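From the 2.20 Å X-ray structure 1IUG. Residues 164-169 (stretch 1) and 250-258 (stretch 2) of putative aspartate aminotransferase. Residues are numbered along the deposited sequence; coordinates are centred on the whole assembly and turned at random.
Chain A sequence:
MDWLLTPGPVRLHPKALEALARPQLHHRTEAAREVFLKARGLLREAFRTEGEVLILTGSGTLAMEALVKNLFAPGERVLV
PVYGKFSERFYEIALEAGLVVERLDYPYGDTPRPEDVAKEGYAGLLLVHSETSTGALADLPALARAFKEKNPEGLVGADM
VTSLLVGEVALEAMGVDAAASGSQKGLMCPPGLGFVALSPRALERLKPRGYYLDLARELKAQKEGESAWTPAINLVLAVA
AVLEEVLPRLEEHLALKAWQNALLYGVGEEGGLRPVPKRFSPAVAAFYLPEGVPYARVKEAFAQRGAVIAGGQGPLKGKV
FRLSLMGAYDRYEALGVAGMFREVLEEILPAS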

# COMPACT_ATOMS: atom_id res chain seq x y z
N LEU A 164 -1.80 6.58 18.31
CA LEU A 164 -0.36 6.29 18.30
C LEU A 164 0.43 7.58 18.08
O LEU A 164 0.24 8.25 17.06
N LEU A 165 1.29 7.92 19.04
CA LEU A 165 2.13 9.12 19.00
C LEU A 165 1.34 10.43 19.15
O LEU A 165 1.85 11.52 18.89
N VAL A 166 0.09 10.30 19.56
CA VAL A 166 -0.78 11.45 19.77
C VAL A 166 -1.15 11.46 21.25
O VAL A 166 -1.12 12.50 21.90
N GLY A 167 -1.45 10.28 21.77
CA GLY A 167 -1.80 10.11 23.16
C GLY A 167 -1.12 8.86 23.70
O GLY A 167 -0.40 8.18 22.97
N GLU A 168 -1.33 8.57 24.98
CA GLU A 168 -0.74 7.39 25.61
C GLU A 168 -1.37 6.11 25.08
O GLU A 168 -2.59 6.00 24.98
N VAL A 169 -0.51 5.15 24.73
CA VAL A 169 -0.96 3.86 24.21
C VAL A 169 -0.08 2.73 24.73
O VAL A 169 1.07 2.95 25.12
N LEU A 250 9.24 11.42 23.92
CA LEU A 250 7.82 11.07 23.80
C LEU A 250 6.87 11.85 24.69
O LEU A 250 5.89 12.43 24.20
N GLU A 251 7.17 11.89 25.99
CA GLU A 251 6.34 12.59 26.98
C GLU A 251 6.13 14.06 26.62
O GLU A 251 5.04 14.60 26.79
N GLU A 252 7.20 14.70 26.15
CA GLU A 252 7.13 16.10 25.76
C GLU A 252 6.28 16.25 24.50
O GLU A 252 5.51 17.20 24.38
N HIS A 253 6.43 15.30 23.57
CA HIS A 253 5.67 15.32 22.32
C HIS A 253 4.18 15.17 22.59
O HIS A 253 3.35 15.87 22.00
N LEU A 254 3.85 14.26 23.50
CA LEU A 254 2.46 14.01 23.87
C LEU A 254 1.84 15.22 24.56
O LEU A 254 0.71 15.61 24.25
N ALA A 255 2.59 15.85 25.46
CA ALA A 255 2.11 17.03 26.18
C ALA A 255 1.87 18.19 25.22
O ALA A 255 0.92 18.95 25.37
N LEU A 256 2.74 18.32 24.22
CA LEU A 256 2.59 19.39 23.23
C LEU A 256 1.31 19.17 22.42
O LEU A 256 0.51 20.08 22.25
N LYS A 257 1.11 17.94 21.94
CA LYS A 257 -0.08 17.64 21.15
C LYS A 257 -1.38 17.84 21.94
O LYS A 257 -2.36 18.35 21.40
N ALA A 258 -1.34 17.52 23.24
CA ALA A 258 -2.50 17.70 24.11
C ALA A 258 -2.77 19.19 24.31
O ALA A 258 -3.93 19.63 24.31

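Two carboxylates meet at the margin of this contact: OE1 of Glu168 lies 2.9 Å from OE2 of Glu251, a separation typical of a hydrogen bond but here between two acceptors of like charge. No cationic group of either stretch lies between them, and the pair illustrates a general point, that a short oxygen-oxygen distance is not by itself evidence of attraction. The two side chains reach each other by folding rather than by aim. The CA-to-CB bond of Glu168 points sideways and that of Glu251 away, yet the ends of both come nearer, Glu168 through m rotamers at chi1 and chi2, Glu251 through a chi1 of -140°, between wells, followed by p at chi2. Both residues are exposed.

Behind this acidic edge the contact centres on Leu254, which stands on the helix opposite an irregular loop. CA of Leu254 is 5.8 Å from CA of Val166, the nearest such pair across the stretches. The CB of Leu254 leaves sideways, but the m,t rotamer brings the branched end to the loop. There CD2 packs against backbone, 3.8 Å from C of Leu165, 3.5 Å from O of Val166 and 3.7 Å from N of Gly167, while CD1 lies 3.4 Å from OE1 of Glu168. One methyl of a leucine can thus pack on backbone while the other meets a carboxylate: the CA-to-CB bond of Val166 (chi1 t) points away, and Gly167 has no side chain to offer.

One leucine pair supplies the apolar side-chain contact. Leu165, whose chi1 of -122° falls between wells and whose chi2 is p, places CD1 4.1 Å from CD1 of Leu250, a t,p rotamer. Leu165 also supplies the direct polar link, through its backbone. The CA-to-CB bond of His253 points toward the loop, with chi1 t, and its NE2 donates to O of Leu165 at 2.9 Å. The oxygen sits at the ring edge, near the ring plane, but the N-H...O angle of 125° makes this a weak hydrogen bond despite its short length.

One turn farther along the helix, the CA-to-CB bond of Lys257 points toward the loop, its CB 4.2 Å from O of Val166, but the rest of the chain leads the amine away, so that only its aliphatic base takes part. The same Val166 carbonyl finds its polar partner in a water, which donates to O of Val166 at 2.7 Å and to O of Leu254 at 2.8 Å, bridging two backbone acceptors that could not bond to each other directly.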

# COMPACT_ATOMS: atom_id res chain seq x y z
CB LEU A 164 -0.01 5.29 17.20
CG LEU A 164 1.47 4.87 17.13
CD1 LEU A 164 1.83 4.03 18.35
CD2 LEU A 164 1.75 4.09 15.86
CB LEU A 165 2.97 9.16 17.71
CG LEU A 165 4.49 9.25 17.93
CD1 LEU A 165 4.99 7.96 18.55
CD2 LEU A 165 5.19 9.52 16.62
CB VAL A 166 -2.05 11.34 18.89
CG1 VAL A 166 -2.98 12.50 19.15
CG2 VAL A 166 -1.66 11.31 17.43
CB GLU A 168 -0.94 7.45 27.13
CG GLU A 168 -0.05 8.45 27.85
CD GLU A 168 1.42 8.03 27.89
OE1 GLU A 168 2.28 8.90 28.14
OE2 GLU A 168 1.72 6.82 27.70
CB VAL A 169 -0.96 3.81 22.65
CG1 VAL A 169 -1.95 4.82 22.07
CG2 VAL A 169 0.44 4.04 22.10
CB LEU A 250 7.61 9.56 24.01
CG LEU A 250 6.18 9.06 23.77
CD1 LEU A 250 5.76 9.33 22.34
CD2 LEU A 250 6.09 7.58 24.09
CB GLU A 251 6.96 12.47 28.37
CG GLU A 251 5.94 12.25 29.48
CD GLU A 251 5.18 10.94 29.32
OE1 GLU A 251 5.82 9.88 29.17
OE2 GLU A 251 3.92 10.98 29.34
CB GLU A 252 8.54 16.66 25.52
CG GLU A 252 9.43 16.69 26.75
CD GLU A 252 10.27 15.43 26.93
OE1 GLU A 252 9.72 14.30 26.94
OE2 GLU A 252 11.51 15.56 27.08
CB HIS A 253 6.14 14.20 21.38
CG HIS A 253 5.31 14.05 20.14
ND1 HIS A 253 5.45 14.88 19.05
CD2 HIS A 253 4.32 13.18 19.83
CE1 HIS A 253 4.58 14.53 18.12
NE2 HIS A 253 3.88 13.50 18.57
CB LEU A 254 2.35 12.76 24.74
CG LEU A 254 2.80 11.46 24.07
CD1 LEU A 254 2.61 10.28 25.02
CD2 LEU A 254 2.02 11.24 22.77
CB ALA A 255 3.11 17.43 27.28
CB LEU A 256 3.78 19.42 22.27
CG LEU A 256 3.67 20.44 21.13
CD1 LEU A 256 3.70 21.86 21.70
CD2 LEU A 256 4.80 20.25 20.13
CB LYS A 257 0.04 16.24 20.52
CG LYS A 257 1.04 16.24 19.34
CD LYS A 257 0.53 17.23 18.28
CE LYS A 257 1.40 17.38 17.05
NZ LYS A 257 2.62 16.53 17.07
CB ALA A 258 -2.28 17.02 25.45
O HOH W 1 -1.37 13.72 24.35